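PDB 4F53: SusD homolog from Bacteroides ovatus, which probably binds glycans, perhaps mucin O-glycans, as a SusD/RagB-family outer-membrane lipoprotein of a gut bacterium. Local coordinates for residues 76-81 with 509-514; 461-464 with 468-471. All coordinates share one frame; numbering follows the deposited sequence.

Contact 1 (76-81 with 509-514); sequences ATYNPS and DTMATH
Met-511 reaches across from the loop 509-514 and lodges its selenium and methyl group against Tyr-78 and Pro-80, so one side chain makes the whole contact. The residue is selenomethionine. Its chain is stretched straight beyond CG (chi2 -174°, chi3 -179°), which carries the methyl group well clear of its own backbone. CE thereby comes up against the CD-CG side of the proline, 3.7 Å from Pro-80 CD and 3.9 Å from Pro-80 CG. One bond further back, the Met-511 SE lies 3.9 Å from Tyr-78 CD1 and 4.0 Å from Tyr-78 CB, at the root of the aromatic side chain. This is a Met-aromatic contact of oblique geometry: SE stands 5.1 Å from the centroid of the Tyr-78 ring and 69° off its normal. A different neighbour, the carbonyl oxygen of Ala-76, sits over the centre of one face of that ring. Phe-58 of helix 44-58 also touches Tyr-78.

Away from this tight, buried patch the packing opens out: Asn-79, Asp-509 and Thr-510 are partly exposed and find polar partners of their own. The buried Thr-77 OG1 donates to Asn-79 OD1 within the first loop, while Thr-510 OG1 accepts from Ala-512 N in an ST turn just beside Met-511. Asp-509 turns elsewhere, to a salt bridge with Arg-477. Since no hydrogen bond crosses between 76-81 and 509-514, these two segments meet through van der Waals and Met-aromatic packing, made here by selenium in the place of methionine's sulfur.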
ATOM      1  N   ALA A  76      -3.968 -13.746  -4.486  1.00 36.45           N
ATOM      2  CA  ALA A  76      -2.570 -14.142  -4.632  1.00 36.43           C
ATOM      3  C   ALA A  76      -2.352 -15.117  -5.778  1.00 42.43           C
ATOM      4  O   ALA A  76      -1.366 -14.974  -6.497  1.00 41.43           O
ATOM      5  CB  ALA A  76      -2.054 -14.750  -3.331  1.00 36.63           C
ATOM      6  N   THR A  77      -3.259 -16.099  -5.956  1.00 39.83           N
ATOM      7  CA  THR A  77      -3.120 -17.102  -7.017  1.00 39.67           C
ATOM      8  C   THR A  77      -3.939 -16.692  -8.275  1.00 41.29           C
ATOM      9  O   THR A  77      -4.035 -17.457  -9.218  1.00 41.58           O
ATOM     10  CB  THR A  77      -3.456 -18.510  -6.469  1.00 43.12           C
ATOM     11  OG1 THR A  77      -4.736 -18.487  -5.833  1.00 40.95           O
ATOM     12  CG2 THR A  77      -2.409 -19.001  -5.490  1.00 35.90           C
ATOM     13  N   TYR A  78      -4.464 -15.462  -8.297  1.00 35.91           N
ATOM     14  CA  TYR A  78      -5.157 -14.844  -9.441  1.00 36.62           C
ATOM     15  C   TYR A  78      -6.481 -15.504  -9.794  1.00 44.22           C
ATOM     16  O   TYR A  78      -6.966 -15.317 -10.908  1.00 47.23           O
ATOM     17  CB  TYR A  78      -4.240 -14.777 -10.695  1.00 35.11           C
ATOM     18  CG  TYR A  78      -2.845 -14.258 -10.400  1.00 32.91           C
ATOM     19  CD1 TYR A  78      -2.654 -13.031  -9.766  1.00 33.92           C
ATOM     20  CD2 TYR A  78      -1.716 -15.012 -10.712  1.00 32.54           C
ATOM     21  CE1 TYR A  78      -1.372 -12.557  -9.473  1.00 33.79           C
ATOM     22  CE2 TYR A  78      -0.429 -14.543 -10.430  1.00 31.65           C
ATOM     23  CZ  TYR A  78      -0.261 -13.295  -9.854  1.00 38.21           C
ATOM     24  OH  TYR A  78       1.005 -12.811  -9.641  1.00 36.16           O
ATOM     25  N   ASN A  79      -7.107 -16.188  -8.838  1.00 40.37           N
ATOM     26  CA  ASN A  79      -8.409 -16.816  -9.053  1.00 41.44           C
ATOM     27  C   ASN A  79      -9.370 -16.485  -7.876  1.00 44.99           C
ATOM     28  O   ASN A  79      -9.993 -17.409  -7.342  1.00 46.27           O
ATOM     29  CB  ASN A  79      -8.247 -18.361  -9.253  1.00 40.85           C
ATOM     30  CG  ASN A  79      -7.663 -19.111  -8.065  1.00 47.28           C
ATOM     31  OD1 ASN A  79      -7.024 -18.541  -7.178  1.00 40.99           O
ATOM     32  ND2 ASN A  79      -7.879 -20.406  -8.017  1.00 38.04           N
ATOM     33  N   PRO A  80      -9.557 -15.203  -7.455  1.00 40.04           N
ATOM     34  CA  PRO A  80     -10.507 -14.942  -6.349  1.00 39.18           C
ATOM     35  C   PRO A  80     -11.938 -15.208  -6.793  1.00 43.78           C
ATOM     36  O   PRO A  80     -12.220 -15.159  -7.983  1.00 44.48           O
ATOM     37  CB  PRO A  80     -10.291 -13.452  -6.048  1.00 38.72           C
ATOM     38  CG  PRO A  80      -9.852 -12.883  -7.362  1.00 41.79           C
ATOM     39  CD  PRO A  80      -8.989 -13.937  -7.971  1.00 38.20           C
ATOM     40  N   SER A  81     -12.837 -15.483  -5.855  1.00 42.56           N
ATOM     41  CA  SER A  81     -14.245 -15.733  -6.192  1.00 44.22           C
ATOM     42  C   SER A  81     -14.911 -14.414  -6.619  1.00 49.17           C
ATOM     43  O   SER A  81     -14.340 -13.345  -6.387  1.00 48.48           O
ATOM     44  CB  SER A  81     -14.966 -16.326  -4.988  1.00 45.11           C
ATOM     45  OG  SER A  81     -14.948 -15.385  -3.923  1.00 50.32           O
ATOM     46  N   ASP A 509     -10.490  -6.014 -19.772  1.00 43.63           N
ATOM     47  CA  ASP A 509     -10.852  -5.820 -18.370  1.00 41.92           C
ATOM     48  C   ASP A 509     -10.353  -7.022 -17.587  1.00 47.17           C
ATOM     49  O   ASP A 509     -11.132  -7.893 -17.178  1.00 47.67           O
ATOM     50  CB  ASP A 509     -12.368  -5.593 -18.197  1.00 44.47           C
ATOM     51  CG  ASP A 509     -12.808  -5.322 -16.771  1.00 45.33           C
ATOM     52  OD1 ASP A 509     -11.952  -4.898 -15.944  1.00 43.97           O
ATOM     53  OD2 ASP A 509     -13.993  -5.537 -16.474  1.00 49.70           O
ATOM     54  N   THR A 510      -9.019  -7.092 -17.423  1.00 42.25           N
ATOM     55  CA  THR A 510      -8.382  -8.190 -16.719  1.00 40.94           C
ATOM     56  C   THR A 510      -7.337  -7.637 -15.743  1.00 43.68           C
ATOM     57  O   THR A 510      -7.082  -6.427 -15.703  1.00 42.84           O
ATOM     58  CB  THR A 510      -7.736  -9.192 -17.706  1.00 47.94           C
ATOM     59  OG1 THR A 510      -6.526  -8.665 -18.212  1.00 45.36           O
ATOM     60  CG2 THR A 510      -8.653  -9.632 -18.863  1.00 47.07           C
HETATM   61  N   MSE A 511      -6.687  -8.546 -15.017  1.00 37.73           N
HETATM   62  CA  MSE A 511      -5.605  -8.230 -14.099  1.00 35.94           C
HETATM   63  C   MSE A 511      -4.308  -7.838 -14.826  1.00 39.65           C
HETATM   64  O   MSE A 511      -3.391  -7.323 -14.193  1.00 39.07           O
HETATM   65  CB  MSE A 511      -5.328  -9.449 -13.220  1.00 37.41           C
HETATM   66  CG  MSE A 511      -6.367  -9.667 -12.143  1.00 44.22           C
HETATM   67 SE   MSE A 511      -5.785 -11.126 -10.987  0.75 51.87          SE
HETATM   68  CE  MSE A 511      -7.319 -11.188  -9.737  1.00 49.18           C
ATOM     69  N   ALA A 512      -4.232  -8.065 -16.154  1.00 36.09           N
ATOM     70  CA  ALA A 512      -3.027  -7.887 -16.956  1.00 32.84           C
ATOM     71  C   ALA A 512      -2.898  -6.497 -17.530  1.00 37.60           C
ATOM     72  O   ALA A 512      -1.778  -6.103 -17.901  1.00 36.10           O
ATOM     73  CB  ALA A 512      -3.000  -8.927 -18.067  1.00 33.55           C
ATOM     74  N   THR A 513      -4.024  -5.747 -17.609  1.00 34.74           N
ATOM     75  CA  THR A 513      -4.024  -4.403 -18.173  1.00 34.34           C
ATOM     76  C   THR A 513      -3.370  -3.404 -17.245  1.00 36.69           C
ATOM     77  O   THR A 513      -3.646  -3.389 -16.053  1.00 35.12           O
ATOM     78  CB  THR A 513      -5.442  -3.949 -18.561  1.00 39.63           C
ATOM     79  OG1 THR A 513      -5.884  -4.798 -19.595  1.00 39.49           O
ATOM     80  CG2 THR A 513      -5.509  -2.496 -19.085  1.00 32.07           C
ATOM     81  N   HIS A 514      -2.519  -2.541 -17.824  1.00 34.20           N
ATOM     82  CA  HIS A 514      -1.857  -1.464 -17.102  1.00 32.38           C
ATOM     83  C   HIS A 514      -2.783  -0.278 -17.022  1.00 38.18           C
ATOM     84  O   HIS A 514      -3.416   0.091 -18.012  1.00 40.80           O
ATOM     85  CB  HIS A 514      -0.538  -1.057 -17.778  1.00 31.08           C
ATOM     86  CG  HIS A 514       0.561  -2.055 -17.615  1.00 33.89           C
ATOM     87  ND1 HIS A 514       1.894  -1.660 -17.559  1.00 34.32           N
ATOM     88  CD2 HIS A 514       0.503  -3.413 -17.531  1.00 36.00           C
ATOM     89  CE1 HIS A 514       2.596  -2.774 -17.418  1.00 33.44           C
ATOM     90  NE2 HIS A 514       1.803  -3.859 -17.399  1.00 34.91           N
TER

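Contact 2 (461-464 with 468-471)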
ATOM      1  N   ALA A 461       3.841 -18.908  -6.421  1.00 37.57           N
ATOM      2  CA  ALA A 461       4.142 -20.343  -6.509  1.00 38.75           C
ATOM      3  C   ALA A 461       3.197 -21.069  -7.504  1.00 45.04           C
ATOM      4  O   ALA A 461       3.637 -21.926  -8.268  1.00 45.43           O
ATOM      5  CB  ALA A 461       4.039 -20.985  -5.140  1.00 38.84           C
ATOM      6  N   ALA A 462       1.915 -20.682  -7.494  1.00 41.73           N
ATOM      7  CA  ALA A 462       0.863 -21.187  -8.355  1.00 42.61           C
ATOM      8  C   ALA A 462       0.120 -20.018  -9.012  1.00 47.08           C
ATOM      9  O   ALA A 462      -0.477 -19.186  -8.336  1.00 45.93           O
ATOM     10  CB  ALA A 462      -0.103 -22.050  -7.562  1.00 43.76           C
ATOM     11  N   ASN A 463       0.187 -19.952 -10.333  1.00 45.11           N
ATOM     12  CA  ASN A 463      -0.528 -18.968 -11.119  1.00 43.56           C
ATOM     13  C   ASN A 463      -1.794 -19.661 -11.637  1.00 46.76           C
ATOM     14  O   ASN A 463      -1.708 -20.477 -12.547  1.00 47.54           O
ATOM     15  CB  ASN A 463       0.375 -18.437 -12.249  1.00 40.99           C
ATOM     16  CG  ASN A 463      -0.235 -17.382 -13.124  1.00 48.01           C
ATOM     17  OD1 ASN A 463      -1.454 -17.283 -13.277  1.00 41.44           O
ATOM     18  ND2 ASN A 463       0.614 -16.618 -13.788  1.00 39.40           N
ATOM     19  N   ALA A 464      -2.948 -19.403 -10.992  1.00 42.57           N
ATOM     20  CA  ALA A 464      -4.227 -20.000 -11.390  1.00 43.27           C
ATOM     21  C   ALA A 464      -5.088 -18.993 -12.213  1.00 44.41           C
ATOM     22  O   ALA A 464      -6.320 -19.068 -12.210  1.00 44.97           O
ATOM     23  CB  ALA A 464      -4.985 -20.495 -10.161  1.00 44.05           C
ATOM     24  N   ILE A 468      -3.861 -15.475 -18.052  1.00 41.59           N
ATOM     25  CA  ILE A 468      -4.147 -14.039 -18.092  1.00 40.49           C
ATOM     26  C   ILE A 468      -2.970 -13.252 -17.531  1.00 45.30           C
ATOM     27  O   ILE A 468      -2.526 -12.307 -18.158  1.00 46.39           O
ATOM     28  CB  ILE A 468      -5.475 -13.668 -17.356  1.00 42.46           C
ATOM     29  CG1 ILE A 468      -6.704 -14.297 -18.067  1.00 44.67           C
ATOM     30  CG2 ILE A 468      -5.610 -12.133 -17.222  1.00 40.22           C
ATOM     31  CD1 ILE A 468      -8.048 -13.766 -17.664  1.00 54.33           C
ATOM     32  N   VAL A 469      -2.484 -13.635 -16.348  1.00 42.64           N
ATOM     33  CA  VAL A 469      -1.437 -12.927 -15.619  1.00 40.14           C
ATOM     34  C   VAL A 469      -0.046 -13.495 -15.958  1.00 45.37           C
ATOM     35  O   VAL A 469       0.200 -14.698 -15.859  1.00 44.57           O
ATOM     36  CB  VAL A 469      -1.726 -12.968 -14.091  1.00 41.59           C
ATOM     37  CG1 VAL A 469      -0.603 -12.326 -13.287  1.00 38.64           C
ATOM     38  CG2 VAL A 469      -3.059 -12.303 -13.764  1.00 41.51           C
ATOM     39  N   ASN A 470       0.844 -12.603 -16.365  1.00 43.39           N
ATOM     40  CA  ASN A 470       2.245 -12.902 -16.633  1.00 44.89           C
ATOM     41  C   ASN A 470       2.982 -13.003 -15.286  1.00 49.60           C
ATOM     42  O   ASN A 470       2.819 -12.125 -14.440  1.00 49.52           O
ATOM     43  CB  ASN A 470       2.860 -11.808 -17.518  1.00 47.85           C
ATOM     44  CG  ASN A 470       4.349 -11.920 -17.656  1.00 69.25           C
ATOM     45  OD1 ASN A 470       5.101 -11.311 -16.897  1.00 73.60           O
ATOM     46  ND2 ASN A 470       4.809 -12.741 -18.585  1.00 57.38           N
ATOM     47  N   ASP A 471       3.802 -14.043 -15.111  1.00 46.79           N
ATOM     48  CA  ASP A 471       4.522 -14.355 -13.876  1.00 46.14           C
ATOM     49  C   ASP A 471       5.494 -13.264 -13.434  1.00 48.68           C
ATOM     50  O   ASP A 471       5.568 -13.008 -12.251  1.00 47.94           O
ATOM     51  CB  ASP A 471       5.270 -15.686 -13.997  1.00 49.96           C
ATOM     52  CG  ASP A 471       4.362 -16.910 -13.997  1.00 66.82           C
ATOM     53  OD1 ASP A 471       3.333 -16.888 -13.285  1.00 68.25           O
ATOM     54  OD2 ASP A 471       4.689 -17.892 -14.707  1.00 76.08           O
TER
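Asn-463 extends its amide into the bend of the segment 468-471, where ND2 spends both of its hydrogens. One goes to the backbone oxygen of Val-469, at 2.9 Å from ND2 to O. The other meets the carboxylate of Asp-471 almost dead straight, with ND2 2.8 Å from OD1 and an N-H...O angle of 177°. Both acceptors lie close to the amide plane of Asn-463, as the two hydrogens require, yet neither acceptor group is approached in its own plane. ND2 stands above the carbonyl plane of Val-469, and it comes to Asp-471 OD1 from above the carboxylate, whose plane is turned 71° from the amide. Asn-463 CB adds a looser contact with the same Asp-471 OD1.

Placing CG opposite the backbone N (chi1 -179°) swings the amide of Asn-463 out from its own chain and over to the other arm. Within the connection between helix 442-452 and helix 482-487, the chain thus makes a compact loop whose arms are bridged by a side chain rather than by paired strands; in the TPR-like SusD fold it belongs to the connections running between helices.

A second shell sets the amide's rotation. Its oxygen, Asn-463 OD1, is hydrogen-bonded to Ser-465 OG, and that hydroxyl also serves Val-469 N, so both ends of the amide are tied to the loop. Both Asn-463 and the buried Val-469 also touch Tyr-78. Further along, Asn-470 OD1 accepts from the backbone N of Glu-473, while the Asp-471 side remains exposed to solvent.

From the N terminus, the chain passes strand 62-64 and enters 76-81, the loop leading into helix 82-106. Most of the helical chain then follows before 509-514, beyond helix 489-502, returns to close contact 1 across 427 intervening residues. Contact 2 is nested inside that long excursion: 461-464 and 468-471 close a small loop with three residues between them. The centres of contacts 1 and 2 lie about 9 Å apart, and the two contacts touch. Thr-77 O probably accepts a hydrogen bond from Ala-464 N, and Ala-512 packs against Ile-468. The loop between helices 442-452 and 482-487 is thus joined to both the early and the C-terminal segments.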